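Local atomic coordinates of penicillin-binding protein PbpB (Mycobacterium tuberculosis, PDB entry 6KGU), a protein that builds cross-linked peptidoglycan from lipid intermediates for the bacterial cell wall and is inactivated by beta-lactam antibiotics such as aztreonam. Residues Tyr489-Ile501 against Tyr509-Asn521. Sequence-based numbering, arbitrary orientation. Where two conformers were deposited one is given.
Sequences YFDDVYWITFAGI and YVIGIMLDNPARN. With AZR (2-({[(1Z)-1-(2-amino-1,3-thiazol-4-yl)-2-oxo-2-{[(2S,3S)-1-oxo-3-(sulfoamino)butan-2-yl]amino}ethylidene]amino}oxy)-2-methylpropanoic acid), chain B.
Ile496 pushes CG1 onto the Pro518 ring, 3.5 Å from CD, and packs CB against CB of Leu515, branched and cyclic carbons filling a buried layer that Phe498 extends toward Phe534 of helix 531-544. On the other face of the sheet Trp495 lays the CD1 corner of its indole against the thioether of Met514, CD1 to SD 3.6 Å, an oblique Met-aromatic contact in one of two modelled conformers of Met514. In that conformer Met514 starts anti to its own nitrogen (chi1 -176°) and then bends twice, which brings SD to the indole while CG lies against Thr497 CG2; a flexible thioether can follow both a flat ring and a methyl. Strands 493-501 and 509-516 form an antiparallel hairpin, paired through Ile496-Leu515, Phe498-Ile513 and Gly500-Ile511; the Leu515 N to Ile496 O bond is short at 2.7 Å. Gly500, with no side chain, lies beside the Phe498 ring.

Where regular pairing ends, Asn517 takes over: with phi and psi both positive, it points OD1 at Tyr494 N (3.3 Å), which sits above the amide plane, and gives its own N weakly to Tyr494 O. Its amide carbon also rests against Val493 CG1, 3.5 Å away. Tyr494 CE2 and Tyr489 CE1 touch the opened aztreonam group, and Tyr489 OH bonds Glu266. Along its other edge, 493-501 pairs with strand 473-483, which carries Lys475 and Thr476 of the probable KTG motif. The side-chain oxygen of Asn517 thus stands in for a backbone acceptor, carrying the pairing on to Tyr494, a residue that touches the ligand.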
loop_
_atom_site.group_PDB
_atom_site.type_symbol
_atom_site.label_atom_id
_atom_site.label_comp_id
_atom_site.label_asym_id
_atom_site.label_seq_id
_atom_site.Cartn_x
_atom_site.Cartn_y
_atom_site.Cartn_z
ATOM N N TYR A 489 -12.378 9.267 -19.570
ATOM C CA TYR A 489 -11.995 7.916 -19.182
ATOM C C TYR A 489 -11.721 7.056 -20.405
ATOM O O TYR A 489 -12.412 7.152 -21.420
ATOM C CB TYR A 489 -13.084 7.268 -18.326
ATOM C CG TYR A 489 -13.027 7.711 -16.890
ATOM C CD1 TYR A 489 -11.991 7.294 -16.060
ATOM C CD2 TYR A 489 -13.996 8.555 -16.362
ATOM C CE1 TYR A 489 -11.918 7.705 -14.740
ATOM C CE2 TYR A 489 -13.937 8.971 -15.038
ATOM C CZ TYR A 489 -12.895 8.542 -14.230
ATOM O OH TYR A 489 -12.826 8.958 -12.914
ATOM N N PHE A 490 -10.684 6.228 -20.308
ATOM C CA PHE A 490 -10.524 5.136 -21.251
ATOM C C PHE A 490 -11.710 4.183 -21.142
ATOM O O PHE A 490 -12.495 4.219 -20.195
ATOM C CB PHE A 490 -9.239 4.353 -20.977
ATOM C CG PHE A 490 -7.995 4.994 -21.507
ATOM C CD1 PHE A 490 -7.749 5.038 -22.873
ATOM C CD2 PHE A 490 -7.051 5.516 -20.640
ATOM C CE1 PHE A 490 -6.583 5.611 -23.366
ATOM C CE2 PHE A 490 -5.881 6.073 -21.122
ATOM C CZ PHE A 490 -5.651 6.132 -22.493
ATOM N N ASP A 491 -11.805 3.292 -22.117
ATOM C CA ASP A 491 -12.810 2.245 -22.103
ATOM C C ASP A 491 -12.271 0.958 -21.501
ATOM O O ASP A 491 -13.024 0.210 -20.863
ATOM C CB ASP A 491 -13.303 2.004 -23.538
ATOM C CG ASP A 491 -14.321 0.885 -23.641
ATOM O OD1 ASP A 491 -15.464 1.070 -23.169
ATOM O OD2 ASP A 491 -13.990 -0.173 -24.222
ATOM N N ASP A 492 -10.959 0.713 -21.655
ATOM C CA ASP A 492 -10.383 -0.590 -21.345
ATOM C C ASP A 492 -8.970 -0.479 -20.777
ATOM O O ASP A 492 -8.138 -1.357 -21.024
ATOM C CB ASP A 492 -10.364 -1.466 -22.602
ATOM C CG ASP A 492 -9.634 -0.802 -23.762
ATOM O OD1 ASP A 492 -9.695 0.441 -23.875
ATOM O OD2 ASP A 492 -8.994 -1.523 -24.556
ATOM N N VAL A 493 -8.675 0.582 -20.030
ATOM C CA VAL A 493 -7.383 0.763 -19.372
ATOM C C VAL A 493 -7.656 0.941 -17.884
ATOM O O VAL A 493 -8.369 1.876 -17.498
ATOM C CB VAL A 493 -6.624 1.973 -19.943
ATOM C CG1 VAL A 493 -5.240 2.079 -19.327
ATOM C CG2 VAL A 493 -6.553 1.883 -21.463
ATOM N N TYR A 494 -7.088 0.054 -17.049
ATOM C CA TYR A 494 -7.426 0.000 -15.626
ATOM C C TYR A 494 -6.220 0.138 -14.711
ATOM O O TYR A 494 -5.103 -0.257 -15.052
ATOM C CB TYR A 494 -8.106 -1.308 -15.256
ATOM C CG TYR A 494 -9.203 -1.701 -16.190
ATOM C CD1 TYR A 494 -9.224 -2.959 -16.765
ATOM C CD2 TYR A 494 -10.221 -0.814 -16.496
ATOM C CE1 TYR A 494 -10.233 -3.326 -17.628
ATOM C CE2 TYR A 494 -11.227 -1.164 -17.350
ATOM C CZ TYR A 494 -11.229 -2.421 -17.916
ATOM O OH TYR A 494 -12.240 -2.766 -18.774
ATOM N N TRP A 495 -6.467 0.709 -13.529
ATOM C CA TRP A 495 -5.646 0.450 -12.357
ATOM C C TRP A 495 -6.292 -0.695 -11.596
ATOM O O TRP A 495 -7.449 -0.582 -11.177
ATOM C CB TRP A 495 -5.545 1.651 -11.425
ATOM C CG TRP A 495 -4.592 2.673 -11.830
ATOM C CD1 TRP A 495 -3.241 2.524 -12.053
ATOM C CD2 TRP A 495 -4.891 4.043 -12.052
ATOM N NE1 TRP A 495 -2.688 3.727 -12.422
ATOM C CE2 TRP A 495 -3.678 4.681 -12.424
ATOM C CE3 TRP A 495 -6.069 4.802 -11.978
ATOM C CZ2 TRP A 495 -3.614 6.039 -12.718
ATOM C CZ3 TRP A 495 -6.001 6.156 -12.266
ATOM C CH2 TRP A 495 -4.781 6.760 -12.636
ATOM N N ILE A 496 -5.536 -1.772 -11.401
ATOM C CA ILE A 496 -5.953 -2.918 -10.600
ATOM C C ILE A 496 -5.289 -2.807 -9.233
ATOM O O ILE A 496 -4.071 -2.617 -9.146
ATOM C CB ILE A 496 -5.562 -4.235 -11.289
ATOM C CG1 ILE A 496 -6.133 -4.270 -12.713
ATOM C CG2 ILE A 496 -5.934 -5.453 -10.426
ATOM C CD1 ILE A 496 -7.565 -3.943 -12.830
ATOM N N THR A 497 -6.079 -2.953 -8.173
ATOM C CA THR A 497 -5.589 -2.899 -6.803
ATOM C C THR A 497 -6.085 -4.103 -6.023
ATOM O O THR A 497 -7.116 -4.696 -6.350
ATOM C CB THR A 497 -6.055 -1.632 -6.078
ATOM O OG1 THR A 497 -7.469 -1.471 -6.250
ATOM C CG2 THR A 497 -5.324 -0.405 -6.633
ATOM N N PHE A 498 -5.317 -4.476 -5.005
ATOM C CA PHE A 498 -5.786 -5.372 -3.960
ATOM C C PHE A 498 -5.170 -4.893 -2.658
ATOM O O PHE A 498 -3.993 -4.525 -2.623
ATOM C CB PHE A 498 -5.411 -6.861 -4.200
ATOM C CG PHE A 498 -6.176 -7.836 -3.298
ATOM C CD1 PHE A 498 -5.747 -8.102 -2.005
ATOM C CD2 PHE A 498 -7.344 -8.444 -3.740
ATOM C CE1 PHE A 498 -6.451 -8.973 -1.178
ATOM C CE2 PHE A 498 -8.064 -9.304 -2.910
ATOM C CZ PHE A 498 -7.613 -9.566 -1.626
ATOM N N ALA A 499 -5.966 -4.878 -1.599
ATOM C CA ALA A 499 -5.439 -4.607 -0.268
ATOM C C ALA A 499 -6.042 -5.644 0.656
ATOM O O ALA A 499 -7.246 -5.898 0.586
ATOM C CB ALA A 499 -5.778 -3.193 0.213
ATOM N N GLY A 500 -5.213 -6.266 1.489
ATOM C CA GLY A 500 -5.743 -7.288 2.367
ATOM C C GLY A 500 -4.978 -7.359 3.669
ATOM O O GLY A 500 -3.964 -6.684 3.870
ATOM N N ILE A 501 -5.475 -8.219 4.550
ATOM C CA ILE A 501 -4.971 -8.367 5.912
ATOM C C ILE A 501 -4.767 -9.851 6.171
ATOM O O ILE A 501 -5.658 -10.659 5.883
ATOM C CB ILE A 501 -5.955 -7.763 6.934
ATOM C CG1 ILE A 501 -6.128 -6.247 6.687
ATOM C CG2 ILE A 501 -5.519 -8.051 8.364
ATOM C CD1 ILE A 501 -7.344 -5.617 7.407
ATOM N N TYR A 509 -0.030 -8.820 9.101
ATOM C CA TYR A 509 0.521 -8.215 7.900
ATOM C C TYR A 509 -0.589 -7.549 7.109
ATOM O O TYR A 509 -1.694 -8.090 6.985
ATOM C CB TYR A 509 1.212 -9.241 7.020
ATOM C CG TYR A 509 2.368 -9.923 7.712
ATOM C CD1 TYR A 509 3.555 -9.242 7.956
ATOM C CD2 TYR A 509 2.264 -11.238 8.127
ATOM C CE1 TYR A 509 4.612 -9.869 8.598
ATOM C CE2 TYR A 509 3.322 -11.876 8.767
ATOM C CZ TYR A 509 4.487 -11.185 8.995
ATOM O OH TYR A 509 5.535 -11.822 9.627
ATOM N N VAL A 510 -0.286 -6.374 6.574
ATOM C CA VAL A 510 -1.194 -5.661 5.692
ATOM C C VAL A 510 -0.484 -5.520 4.356
ATOM O O VAL A 510 0.672 -5.084 4.310
ATOM C CB VAL A 510 -1.587 -4.294 6.280
ATOM C CG1 VAL A 510 -2.710 -3.661 5.476
ATOM C CG2 VAL A 510 -1.977 -4.448 7.752
ATOM N N ILE A 511 -1.154 -5.922 3.279
ATOM C CA ILE A 511 -0.536 -6.002 1.965
ATOM C C ILE A 511 -1.351 -5.172 0.985
ATOM O O ILE A 511 -2.552 -5.409 0.832
ATOM C CB ILE A 511 -0.432 -7.457 1.482
ATOM C CG1 ILE A 511 0.432 -8.273 2.452
ATOM C CG2 ILE A 511 0.146 -7.473 0.040
ATOM C CD1 ILE A 511 0.301 -9.766 2.292
ATOM N N GLY A 512 -0.698 -4.226 0.308
ATOM C CA GLY A 512 -1.333 -3.444 -0.751
ATOM C C GLY A 512 -0.592 -3.611 -2.065
ATOM O O GLY A 512 0.641 -3.594 -2.095
ATOM N N ILE A 513 -1.348 -3.759 -3.149
ATOM C CA ILE A 513 -0.798 -4.067 -4.474
ATOM C C ILE A 513 -1.496 -3.179 -5.499
ATOM O O ILE A 513 -2.701 -2.936 -5.400
ATOM C CB ILE A 513 -1.009 -5.556 -4.851
ATOM C CG1 ILE A 513 -0.246 -6.492 -3.912
ATOM C CG2 ILE A 513 -0.596 -5.855 -6.322
ATOM C CD1 ILE A 513 -0.846 -7.887 -3.897
ATOM N N MET A 514 -0.755 -2.715 -6.503
ATOM C CA MET A 514 -1.373 -2.047 -7.636
ATOM C C MET A 514 -0.684 -2.490 -8.919
ATOM O O MET A 514 0.535 -2.650 -8.964
ATOM C CB MET A 514 -1.332 -0.513 -7.499
ATOM C CG MET A 514 -2.064 0.195 -8.634
ATOM S SD MET A 514 -1.033 0.458 -10.108
ATOM C CE MET A 514 -0.131 1.916 -9.586
ATOM N N LEU A 515 -1.492 -2.725 -9.955
ATOM C CA LEU A 515 -1.036 -3.082 -11.298
ATOM C C LEU A 515 -1.531 -2.037 -12.282
ATOM O O LEU A 515 -2.729 -1.744 -12.322
ATOM C CB LEU A 515 -1.568 -4.440 -11.748
ATOM C CG LEU A 515 -0.922 -5.668 -11.105
ATOM C CD1 LEU A 515 -1.495 -5.815 -9.750
ATOM C CD2 LEU A 515 -1.190 -6.924 -11.925
ATOM N N ASP A 516 -0.623 -1.505 -13.096
ATOM C CA ASP A 516 -0.973 -0.483 -14.076
ATOM C C ASP A 516 -1.356 -1.184 -15.374
ATOM O O ASP A 516 -0.492 -1.639 -16.128
ATOM C CB ASP A 516 0.180 0.493 -14.281
ATOM C CG ASP A 516 -0.152 1.592 -15.298
ATOM O OD1 ASP A 516 -1.203 1.509 -15.975
ATOM O OD2 ASP A 516 0.640 2.540 -15.432
ATOM N N ASN A 517 -2.658 -1.268 -15.614
ATOM C CA ASN A 517 -3.236 -1.801 -16.843
ATOM C C ASN A 517 -2.716 -3.175 -17.280
ATOM O O ASN A 517 -2.171 -3.313 -18.380
ATOM C CB ASN A 517 -3.069 -0.795 -17.972
ATOM C CG ASN A 517 -3.920 -1.152 -19.178
ATOM O OD1 ASN A 517 -5.073 -1.578 -19.038
ATOM N ND2 ASN A 517 -3.357 -1.005 -20.356
ATOM N N PRO A 518 -2.905 -4.213 -16.471
ATOM C CA PRO A 518 -2.491 -5.551 -16.903
ATOM C C PRO A 518 -3.413 -6.082 -17.992
ATOM O O PRO A 518 -4.605 -5.762 -18.045
ATOM C CB PRO A 518 -2.606 -6.391 -15.624
ATOM C CG PRO A 518 -3.718 -5.730 -14.855
ATOM C CD PRO A 518 -3.617 -4.243 -15.178
ATOM N N ALA A 519 -2.832 -6.885 -18.885
ATOM C CA ALA A 519 -3.620 -7.615 -19.868
ATOM C C ALA A 519 -4.170 -8.919 -19.296
ATOM O O ALA A 519 -5.144 -9.454 -19.832
ATOM C CB ALA A 519 -2.769 -7.902 -21.117
ATOM N N ARG A 520 -3.577 -9.423 -18.212
ATOM C CA ARG A 520 -3.921 -10.711 -17.614
ATOM C C ARG A 520 -3.835 -10.581 -16.096
ATOM O O ARG A 520 -3.394 -9.560 -15.566
ATOM C CB ARG A 520 -2.983 -11.832 -18.111
ATOM C CG ARG A 520 -3.029 -12.051 -19.635
ATOM C CD ARG A 520 -1.903 -12.973 -20.117
ATOM N NE ARG A 520 -0.600 -12.338 -19.990
ATOM C CZ ARG A 520 -0.121 -11.465 -20.867
ATOM N NH1 ARG A 520 -0.837 -11.134 -21.928
ATOM N NH2 ARG A 520 1.064 -10.919 -20.674
ATOM N N ASN A 521 -4.263 -11.633 -15.399
ATOM C CA ASN A 521 -4.026 -11.808 -13.966
ATOM C C ASN A 521 -2.565 -11.688 -13.580
ATOM O O ASN A 521 -1.682 -11.846 -14.432
ATOM C CB ASN A 521 -4.491 -13.184 -13.489
ATOM C CG ASN A 521 -5.903 -13.181 -13.063
ATOM O OD1 ASN A 521 -6.646 -12.252 -13.385
ATOM N ND2 ASN A 521 -6.313 -14.229 -12.343
HETATM C C7 AZR B . -16.468 -3.437 -10.391
HETATM S S8 AZR B . -13.604 4.540 -10.203
HETATM O O9 AZR B . -13.279 -1.129 -8.235
HETATM O O10 AZR B . -16.981 0.604 -10.580
HETATM O O11 AZR B . -15.655 -0.421 -13.246
HETATM N N12 AZR B . -15.134 -3.685 -8.320
HETATM N N13 AZR B . -15.032 -0.544 -10.297
HETATM N N14 AZR B . -15.005 0.839 -13.084
HETATM N N15 AZR B . -13.597 3.175 -12.402
HETATM N N16 AZR B . -12.211 5.075 -12.444
HETATM S S17 AZR B . -14.145 -4.938 -8.280
HETATM C C18 AZR B . -15.325 -2.897 -9.550
HETATM C C19 AZR B . -15.473 -1.405 -9.204
HETATM C C20 AZR B . -14.470 -1.149 -8.050
HETATM C C21 AZR B . -15.793 0.423 -10.843
HETATM C C22 AZR B . -15.089 1.238 -11.871
HETATM C C23 AZR B . -15.547 -0.937 -14.554
HETATM C C24 AZR B . -14.429 2.518 -11.504
HETATM C C25 AZR B . -14.557 3.102 -10.284
HETATM C C26 AZR B . -13.085 4.253 -11.847
HETATM C C27 AZR B . -14.092 -1.327 -14.737
HETATM C C28 AZR B . -16.464 -2.136 -14.723
HETATM C C29 AZR B . -15.945 0.166 -15.532
HETATM O O30 AZR B . -16.591 1.141 -15.213
HETATM O O31 AZR B . -15.561 -0.075 -16.747
HETATM O O32 AZR B . -14.738 -5.995 -9.013
HETATM O O33 AZR B . -14.135 -5.427 -6.801
HETATM O O34 AZR B . -12.839 -4.474 -8.572
#